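Local coordinates for protein xyloglucan-specific endo-beta-1,4-glucanase BoGH9A (Bacteroides ovatus, PDB 6DHT) that hydrolyses internal beta-1,4-glucosidic linkages in the backbone of xyloglucan, releasing xyloglucan oligosaccharides for use by a gut bacterium, at residues F193-F197 / S562-L567. Residues are numbered along the deposited sequence; the frame is centred on the assembly and turned at random.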
loop_
_atom_site.group_PDB
_atom_site.type_symbol
_atom_site.label_atom_id
_atom_site.label_comp_id
_atom_site.label_asym_id
_atom_site.label_seq_id
_atom_site.Cartn_x
_atom_site.Cartn_y
_atom_site.Cartn_z
ATOM N N PHE A 193 12.097 2.235 -10.544
ATOM C CA PHE A 193 12.956 3.227 -9.912
ATOM C C PHE A 193 14.141 2.600 -9.193
ATOM O O PHE A 193 14.370 2.792 -8.017
ATOM C CB PHE A 193 12.128 4.080 -8.922
ATOM C CG PHE A 193 10.967 4.807 -9.574
ATOM C CD1 PHE A 193 11.192 5.894 -10.386
ATOM C CD2 PHE A 193 9.669 4.381 -9.395
ATOM C CE1 PHE A 193 10.148 6.532 -11.025
ATOM C CE2 PHE A 193 8.620 5.017 -10.035
ATOM C CZ PHE A 193 8.849 6.108 -10.820
ATOM N N LEU A 194 14.931 1.844 -9.933
ATOM C CA LEU A 194 16.015 1.105 -9.315
ATOM C C LEU A 194 17.024 1.978 -8.597
ATOM O O LEU A 194 17.469 1.644 -7.510
ATOM C CB LEU A 194 16.733 0.230 -10.377
ATOM C CG LEU A 194 15.891 -0.915 -10.978
ATOM C CD1 LEU A 194 16.674 -1.682 -12.059
ATOM C CD2 LEU A 194 15.430 -1.874 -9.945
ATOM N N ASP A 195 17.443 3.081 -9.234
ATOM C CA ASP A 195 18.430 3.977 -8.627
ATOM C C ASP A 195 17.896 4.576 -7.329
ATOM O O ASP A 195 18.599 4.651 -6.333
ATOM C CB ASP A 195 18.846 5.115 -9.590
ATOM C CG ASP A 195 19.782 4.666 -10.683
ATOM O OD1 ASP A 195 20.320 3.536 -10.622
ATOM O OD2 ASP A 195 19.964 5.488 -11.610
ATOM N N TYR A 196 16.635 4.990 -7.349
ATOM C CA TYR A 196 16.005 5.582 -6.168
ATOM C C TYR A 196 16.081 4.636 -4.980
ATOM O O TYR A 196 16.509 4.998 -3.888
ATOM C CB TYR A 196 14.538 5.916 -6.461
ATOM C CG TYR A 196 13.803 6.607 -5.324
ATOM C CD1 TYR A 196 13.859 7.985 -5.185
ATOM C CD2 TYR A 196 13.082 5.890 -4.384
ATOM C CE1 TYR A 196 13.194 8.650 -4.143
ATOM C CE2 TYR A 196 12.407 6.538 -3.340
ATOM C CZ TYR A 196 12.490 7.896 -3.213
ATOM O OH TYR A 196 11.799 8.495 -2.171
ATOM N N PHE A 197 15.677 3.393 -5.212
ATOM C CA PHE A 197 15.680 2.427 -4.137
ATOM C C PHE A 197 17.066 1.934 -3.746
ATOM O O PHE A 197 17.281 1.538 -2.605
ATOM C CB PHE A 197 14.728 1.294 -4.459
ATOM C CG PHE A 197 13.291 1.721 -4.398
ATOM C CD1 PHE A 197 12.702 2.046 -3.180
ATOM C CD2 PHE A 197 12.529 1.801 -5.537
ATOM C CE1 PHE A 197 11.373 2.473 -3.128
ATOM C CE2 PHE A 197 11.197 2.225 -5.476
ATOM C CZ PHE A 197 10.639 2.548 -4.269
ATOM N N SER A 562 6.799 6.900 -2.975
ATOM C CA SER A 562 8.130 6.673 -3.525
ATOM C C SER A 562 8.177 7.120 -4.955
ATOM O O SER A 562 9.138 7.779 -5.357
ATOM C CB SER A 562 8.502 5.216 -3.476
ATOM O OG SER A 562 8.447 4.715 -2.137
ATOM N N SER A 563 7.180 6.749 -5.750
ATOM C CA SER A 563 7.182 7.136 -7.159
ATOM C C SER A 563 7.030 8.645 -7.359
ATOM O O SER A 563 7.710 9.218 -8.207
ATOM C CB SER A 563 6.132 6.358 -7.954
ATOM O OG SER A 563 4.814 6.633 -7.545
ATOM N N LEU A 564 6.184 9.305 -6.573
ATOM C CA LEU A 564 6.043 10.757 -6.685
ATOM C C LEU A 564 7.324 11.466 -6.276
ATOM O O LEU A 564 7.707 12.486 -6.890
ATOM C CB LEU A 564 4.865 11.264 -5.849
ATOM C CG LEU A 564 3.470 10.886 -6.324
ATOM C CD1 LEU A 564 2.423 11.473 -5.421
ATOM C CD2 LEU A 564 3.204 11.260 -7.792
ATOM N N ASP A 565 7.996 10.987 -5.242
ATOM C CA ASP A 565 9.290 11.556 -4.856
ATOM C C ASP A 565 10.363 11.300 -5.930
ATOM O O ASP A 565 11.083 12.225 -6.340
ATOM C CB ASP A 565 9.741 11.023 -3.502
ATOM C CG ASP A 565 10.905 11.775 -2.938
ATOM O OD1 ASP A 565 10.866 13.045 -2.910
ATOM O OD2 ASP A 565 11.852 11.138 -2.463
ATOM N N ALA A 566 10.465 10.074 -6.423
ATOM C CA ALA A 566 11.445 9.753 -7.465
ATOM C C ALA A 566 11.231 10.610 -8.695
ATOM O O ALA A 566 12.217 11.062 -9.301
ATOM C CB ALA A 566 11.357 8.327 -7.825
ATOM N N LEU A 567 9.982 10.819 -9.093
ATOM C CA LEU A 567 9.680 11.559 -10.329
ATOM C C LEU A 567 9.859 13.074 -10.217
ATOM O O LEU A 567 9.922 13.773 -11.234
ATOM C CB LEU A 567 8.275 11.217 -10.837
ATOM C CG LEU A 567 8.146 9.803 -11.440
ATOM C CD1 LEU A 567 6.703 9.473 -11.626
ATOM C CD2 LEU A 567 8.891 9.694 -12.795
#
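Ala-566 enters between the rings of Phe-193 and Tyr-196, showing how a small residue on one helix lets aromatic side chains from the start of another, one of them at its N-cap, come close. Its CB lies over a face of Phe-193, 4.0 Å from the ring centroid, in a CH-pi contact; a second CH-pi contact, off-centre, reaches Tyr-196 at 4.1 Å from the ring centroid to the same CB. Van der Waals contacts continue on Phe-193 and Phe-197. Leu-567 crosses Phe-193 at about a right angle, its CG 3.8 Å from CZ of the ring while CD2 meets the edge in plane. On the same phenylalanine, CE2 lies 3.5 Å from CB of Ser-563, and CZ of Phe-197 is equally close to CB of Ser-562.

A single hydrogen bond crosses the contact. With its CG anti to the backbone N (chi1 -177°), Tyr-196 extends over the opposing helix and donates OH to OD2 of Asp-565 at 2.7 Å, using the anti lone pair of that oxygen. Ring and carboxylate planes stand 81° apart; OD1 is hydrogen-bonded to Tyr-26 OH, so tyrosines hold both carboxylate oxygens.

Away from the annotated sites, this helix-helix packing joins the start of helix 194-199 to the C-terminal helix 551-567 within the alpha-helical (alpha/alpha)6 barrel fold of family 9 glycoside hydrolases.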